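Local coordinates for protein membrane attack complex assembly inhibitor BGA71 (Borreliella bavariensis, PDB 6FMH) that inhibits assembly of the complement membrane attack complex as an outer surface protein of a Lyme disease spirochaete, and probably thereby aids immune evasion, at residues Q37-L42 with Q74-L79; E84-K89 with T171-L176. All blocks are in the same frame, centred on the assembly; numbering follows the deposited sequence.

Contact 1 (Q37-L42 with Q74-L79); sequences QGINFL and QKINTL
The Phe-41 ring overlaps Ile-76, with CD1 lying 3.5 Å from Ile-76 CG2, and the two side chains cross at about a right angle. The methyl meets the ring obliquely, while the CG of Leu-79 comes up to the ring's edge near its plane, 4.1 Å from Phe-41 CZ. CG of Phe-41 stands anti to the backbone N (chi1 175°), and from there the ring extends to helix 73-88. The CE1 of Phe-41 also passes 3.6 Å from the backbone O of Ile-76, so the ring touches the main chain of the helix as well as its side chains. Ile-39 makes a second point of contact: its CD1 lies 4.1 Å from Ile-76 CG2 and also reaches, tip to tip, the side-chain amide of Asn-77. Ile-76 thus presents one methyl to both loop residues. On the helix, the backbone O of Gln-74 accepts from Thr-78 N and from Thr-78 OG1, the latter at 2.9 Å and from above the carbonyl plane.

Helix 55-68 extends the apolar cluster, with Ile-65 touching both Phe-41 and Leu-79, and Ile-34 of helix 12-36 meets both isoleucines. The loop also has a polar tie to helix 73-88, where Lys-80 NZ donates to the backbone O of Asn-40. Between the two segments themselves no hydrogen bond forms, which implies that their direct contact rests mainly on burial and fit of apolar groups, with Phe-41 buried in the loop between helices 12-36 and 43-46.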
loop_
_atom_site.group_PDB
_atom_site.type_symbol
_atom_site.label_atom_id
_atom_site.label_comp_id
_atom_site.label_asym_id
_atom_site.label_seq_id
_atom_site.Cartn_x
_atom_site.Cartn_y
_atom_site.Cartn_z
ATOM N N GLN A 37 21.315 9.591 -5.744
ATOM C CA GLN A 37 22.375 10.328 -6.397
ATOM C C GLN A 37 22.174 11.866 -6.444
ATOM O O GLN A 37 22.746 12.553 -7.300
ATOM C CB GLN A 37 22.523 9.742 -7.840
ATOM C CG GLN A 37 22.966 8.247 -7.847
ATOM C CD GLN A 37 24.414 8.152 -7.514
ATOM O OE1 GLN A 37 24.868 7.655 -6.446
ATOM N NE2 GLN A 37 25.176 8.655 -8.429
ATOM N N GLY A 38 21.331 12.408 -5.569
ATOM C CA GLY A 38 21.213 13.875 -5.400
ATOM C C GLY A 38 20.382 14.666 -6.408
ATOM O O GLY A 38 20.217 15.864 -6.260
ATOM N N ILE A 39 19.864 14.014 -7.442
ATOM C CA ILE A 39 18.848 14.622 -8.330
ATOM C C ILE A 39 17.594 14.902 -7.490
ATOM O O ILE A 39 16.996 13.960 -6.973
ATOM C CB ILE A 39 18.524 13.661 -9.506
ATOM C CG1 ILE A 39 17.543 14.206 -10.549
ATOM C CG2 ILE A 39 17.931 12.355 -9.016
ATOM C CD1 ILE A 39 17.777 13.535 -11.891
ATOM N N ASN A 40 17.241 16.171 -7.298
ATOM C CA ASN A 40 16.127 16.502 -6.397
ATOM C C ASN A 40 15.005 16.920 -7.307
ATOM O O ASN A 40 14.765 18.109 -7.576
ATOM C CB ASN A 40 16.449 17.564 -5.308
ATOM C CG ASN A 40 15.565 17.445 -4.032
ATOM O OD1 ASN A 40 14.438 17.004 -4.075
ATOM N ND2 ASN A 40 16.122 17.860 -2.885
ATOM N N PHE A 41 14.369 15.917 -7.882
ATOM C CA PHE A 41 13.460 16.126 -9.014
ATOM C C PHE A 41 12.406 17.167 -8.709
ATOM O O PHE A 41 12.093 18.011 -9.548
ATOM C CB PHE A 41 12.850 14.775 -9.437
ATOM C CG PHE A 41 11.805 14.884 -10.506
ATOM C CD1 PHE A 41 12.053 15.582 -11.704
ATOM C CD2 PHE A 41 10.555 14.328 -10.306
ATOM C CE1 PHE A 41 11.066 15.717 -12.665
ATOM C CE2 PHE A 41 9.563 14.457 -11.278
ATOM C CZ PHE A 41 9.813 15.164 -12.453
ATOM N N LEU A 42 11.860 17.147 -7.515
ATOM C CA LEU A 42 10.782 18.046 -7.200
ATOM C C LEU A 42 11.192 19.076 -6.178
ATOM O O LEU A 42 10.339 19.650 -5.495
ATOM C CB LEU A 42 9.559 17.257 -6.691
ATOM C CG LEU A 42 8.914 16.298 -7.705
ATOM C CD1 LEU A 42 7.949 15.386 -7.012
ATOM C CD2 LEU A 42 8.186 17.028 -8.802
ATOM N N GLN A 74 18.654 11.494 -17.387
ATOM C CA GLN A 74 18.722 12.606 -18.305
ATOM C C GLN A 74 17.337 13.163 -18.667
ATOM O O GLN A 74 17.056 14.342 -18.499
ATOM C CB GLN A 74 19.454 12.178 -19.573
ATOM C CG GLN A 74 19.931 13.375 -20.299
ATOM C CD GLN A 74 21.123 13.184 -21.101
ATOM O OE1 GLN A 74 21.871 12.206 -20.959
ATOM N NE2 GLN A 74 21.394 14.221 -21.904
ATOM N N LYS A 75 16.492 12.261 -19.088
ATOM C CA LYS A 75 15.109 12.565 -19.338
ATOM C C LYS A 75 14.370 13.202 -18.152
ATOM O O LYS A 75 13.611 14.165 -18.325
ATOM C CB LYS A 75 14.398 11.283 -19.755
ATOM C CG LYS A 75 14.887 10.765 -21.099
ATOM C CD LYS A 75 14.124 9.536 -21.520
ATOM C CE LYS A 75 14.427 9.166 -22.954
ATOM N NZ LYS A 75 13.191 8.723 -23.653
ATOM N N ILE A 76 14.618 12.696 -16.951
ATOM C CA ILE A 76 13.986 13.226 -15.778
ATOM C C ILE A 76 14.463 14.637 -15.547
ATOM O O ILE A 76 13.723 15.480 -15.032
ATOM C CB ILE A 76 14.348 12.384 -14.525
ATOM C CG1 ILE A 76 13.695 11.011 -14.580
ATOM C CG2 ILE A 76 13.922 13.072 -13.221
ATOM C CD1 ILE A 76 14.362 10.005 -13.666
ATOM N N ASN A 77 15.741 14.861 -15.795
ATOM C CA ASN A 77 16.304 16.195 -15.609
ATOM C C ASN A 77 15.699 17.187 -16.573
ATOM O O ASN A 77 15.462 18.325 -16.228
ATOM C CB ASN A 77 17.832 16.165 -15.758
ATOM C CG ASN A 77 18.543 15.685 -14.522
ATOM O OD1 ASN A 77 19.389 14.798 -14.626
ATOM N ND2 ASN A 77 18.250 16.245 -13.361
ATOM N N THR A 78 15.473 16.754 -17.789
ATOM C CA THR A 78 14.832 17.606 -18.801
ATOM C C THR A 78 13.435 18.002 -18.384
ATOM O O THR A 78 13.021 19.171 -18.550
ATOM C CB THR A 78 14.734 16.835 -20.115
ATOM O OG1 THR A 78 16.029 16.263 -20.392
ATOM C CG2 THR A 78 14.327 17.709 -21.236
ATOM N N LEU A 79 12.704 17.022 -17.852
ATOM C CA LEU A 79 11.370 17.277 -17.408
ATOM C C LEU A 79 11.416 18.245 -16.246
ATOM O O LEU A 79 10.537 19.088 -16.083
ATOM C CB LEU A 79 10.683 15.975 -16.974
ATOM C CG LEU A 79 9.236 16.110 -16.410
ATOM C CD1 LEU A 79 8.357 17.100 -17.160
ATOM C CD2 LEU A 79 8.536 14.773 -16.401
#

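Contact 2 (E84-K89 with T171-L176); sequences ETLYNK and TNVDAL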
loop_
_atom_site.group_PDB
_atom_site.type_symbol
_atom_site.label_atom_id
_atom_site.label_comp_id
_atom_site.label_asym_id
_atom_site.label_seq_id
_atom_site.Cartn_x
_atom_site.Cartn_y
_atom_site.Cartn_z
ATOM N N GLU A 84 10.349 23.531 -13.995
ATOM C CA GLU A 84 10.926 24.677 -13.279
ATOM C C GLU A 84 10.908 25.971 -14.076
ATOM O O GLU A 84 10.737 27.042 -13.529
ATOM C CB GLU A 84 12.345 24.363 -12.848
ATOM C CG GLU A 84 12.379 23.478 -11.625
ATOM C CD GLU A 84 13.784 23.067 -11.215
ATOM O OE1 GLU A 84 14.752 23.495 -11.860
ATOM O OE2 GLU A 84 13.919 22.354 -10.211
ATOM N N THR A 85 11.073 25.877 -15.377
ATOM C CA THR A 85 10.792 27.022 -16.239
ATOM C C THR A 85 9.358 27.536 -15.991
ATOM O O THR A 85 9.161 28.718 -15.742
ATOM C CB THR A 85 10.925 26.613 -17.707
ATOM O OG1 THR A 85 12.176 25.909 -17.882
ATOM C CG2 THR A 85 10.843 27.794 -18.651
ATOM N N LEU A 86 8.379 26.638 -16.080
ATOM C CA LEU A 86 6.966 27.009 -15.988
ATOM C C LEU A 86 6.666 27.570 -14.612
ATOM O O LEU A 86 5.953 28.573 -14.499
ATOM C CB LEU A 86 6.040 25.808 -16.274
ATOM C CG LEU A 86 6.002 25.281 -17.701
ATOM C CD1 LEU A 86 5.194 23.999 -17.842
ATOM C CD2 LEU A 86 5.466 26.321 -18.656
ATOM N N TYR A 87 7.237 26.935 -13.590
ATOM C CA TYR A 87 7.075 27.353 -12.205
ATOM C C TYR A 87 7.661 28.738 -11.964
ATOM O O TYR A 87 7.061 29.571 -11.296
ATOM C CB TYR A 87 7.785 26.371 -11.263
ATOM C CG TYR A 87 7.541 26.612 -9.802
ATOM C CD1 TYR A 87 8.291 27.558 -9.090
ATOM C CD2 TYR A 87 6.572 25.914 -9.124
ATOM C CE1 TYR A 87 8.061 27.810 -7.744
ATOM C CE2 TYR A 87 6.364 26.140 -7.779
ATOM C CZ TYR A 87 7.106 27.102 -7.097
ATOM O OH TYR A 87 6.894 27.352 -5.748
ATOM N N ASN A 88 8.838 28.997 -12.512
ATOM C CA ASN A 88 9.466 30.293 -12.327
ATOM C C ASN A 88 8.833 31.444 -13.092
ATOM O O ASN A 88 9.216 32.601 -12.876
ATOM C CB ASN A 88 10.946 30.228 -12.646
ATOM C CG ASN A 88 11.678 29.395 -11.682
ATOM O OD1 ASN A 88 11.298 29.329 -10.510
ATOM N ND2 ASN A 88 12.726 28.733 -12.135
ATOM N N LYS A 89 7.886 31.154 -13.975
ATOM C CA LYS A 89 7.084 32.203 -14.575
ATOM C C LYS A 89 5.727 32.228 -13.923
ATOM O O LYS A 89 4.869 31.418 -14.239
ATOM C CB LYS A 89 6.950 31.993 -16.071
ATOM C CG LYS A 89 8.096 32.632 -16.847
ATOM C CD LYS A 89 7.802 34.096 -17.085
ATOM C CE LYS A 89 8.843 34.749 -17.978
ATOM N NZ LYS A 89 8.469 36.168 -18.228
ATOM N N THR A 171 12.620 27.542 -26.210
ATOM C CA THR A 171 12.989 28.938 -26.330
ATOM C C THR A 171 11.936 29.851 -25.748
ATOM O O THR A 171 12.238 30.970 -25.350
ATOM C CB THR A 171 13.153 29.234 -27.805
ATOM O OG1 THR A 171 14.412 28.672 -28.229
ATOM C CG2 THR A 171 13.091 30.749 -28.112
ATOM N N ASN A 172 10.696 29.381 -25.712
ATOM C CA ASN A 172 9.577 30.255 -25.426
ATOM C C ASN A 172 8.685 29.650 -24.399
ATOM O O ASN A 172 7.980 28.670 -24.675
ATOM C CB ASN A 172 8.819 30.488 -26.735
ATOM C CG ASN A 172 7.835 31.638 -26.655
ATOM O OD1 ASN A 172 7.398 32.029 -25.575
ATOM N ND2 ASN A 172 7.493 32.188 -27.804
ATOM N N VAL A 173 8.758 30.181 -23.187
ATOM C CA VAL A 173 7.921 29.691 -22.094
ATOM C C VAL A 173 6.450 29.736 -22.412
ATOM O O VAL A 173 5.748 28.791 -22.098
ATOM C CB VAL A 173 7.989 30.435 -20.758
ATOM C CG1 VAL A 173 7.765 29.393 -19.668
ATOM C CG2 VAL A 173 9.282 31.157 -20.530
ATOM N N ASP A 174 5.989 30.813 -23.035
ATOM C CA ASP A 174 4.590 30.902 -23.441
ATOM C C ASP A 174 4.206 29.785 -24.393
ATOM O O ASP A 174 3.185 29.153 -24.237
ATOM C CB ASP A 174 4.319 32.245 -24.098
ATOM C CG ASP A 174 4.451 33.402 -23.114
ATOM O OD1 ASP A 174 4.266 33.230 -21.907
ATOM O OD2 ASP A 174 4.756 34.500 -23.539
ATOM N N ALA A 175 5.101 29.492 -25.332
ATOM C CA ALA A 175 4.890 28.388 -26.248
ATOM C C ALA A 175 4.841 27.130 -25.427
ATOM O O ALA A 175 3.952 26.305 -25.617
ATOM C CB ALA A 175 5.998 28.316 -27.299
ATOM N N LEU A 176 5.818 26.994 -24.518
ATOM C CA LEU A 176 5.928 25.813 -23.667
ATOM C C LEU A 176 4.619 25.576 -22.922
ATOM O O LEU A 176 4.054 24.484 -22.982
ATOM C CB LEU A 176 7.046 25.978 -22.665
ATOM C CG LEU A 176 7.233 24.802 -21.698
ATOM C CD1 LEU A 176 7.587 23.556 -22.470
ATOM C CD2 LEU A 176 8.330 25.155 -20.699
#
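A helix-to-helix contact in an all-helical fold joins the C-terminal part of helix 73-88 to the first turn of helix 173-183. Val-173 fills the middle of it. Its CG1 lies 3.6 Å from Thr-85 CG2 and 4.0 Å from Leu-86 CD2, while its other methyl, CG2, faces the aliphatic part of Lys-89, 4.1 Å from Lys-89 CG. One branched side chain therefore touches three residues of the opposing segment. One turn further along, Leu-176 crosses Leu-86, with CD2 of Leu-86 and CD2 of Leu-176 3.7 Å apart. CG of Leu-176 stands anti to the backbone N (chi1 179°), and its CD2 branch makes the contact on the buried side.

Thr-85 divides its two branches between different tasks: CG2, anti to the backbone N, meets Val-173, whereas OG1 bonds to the backbone O of Glu-81 in its own helix. Lys-89 lies toward the exposed margin, its chain bent at chi2 (-84°), and its NZ stays 6.3 Å from Asp-174 OD1. That separation leaves no salt bridge, although the opposite charges may attract weakly.

Asn-172 starts the second helix as its N-cap, a common role for asparagine, its OD1 accepting weak bonds from Asp-174 N at 3.1 Å and Ala-175 N at 3.4 Å. His-92 and Ser-96 of helix 90-123 touch Leu-86, as does Met-180 further along helix 173-183. Apolar groups of two helices meeting without a hydrogen bond between the segments are the usual helix-helix packing of an all-helical fold.

Overall arrangement
From the N terminus the chain runs through helix 12-36 into the loop 37-42, passes helices 43-46 and 55-68, and returns on helix 73-88, where contact 1 closes the excursion with 31 residues between its segments. Contact 2 opens further along that same helix and closes only after helices 90-123 and 127-163, a much longer loop of 81 residues, on helix 173-183. The two therefore follow one another in series, neither nesting nor crossing. The centres of contact 1 and contact 2 are about 17 Å apart; the nearest atoms of contact 1 and contact 2 are about 5 Å apart, without touching. Helix 73-88 is their shared element, joining the early part of the chain to its C-terminal helix.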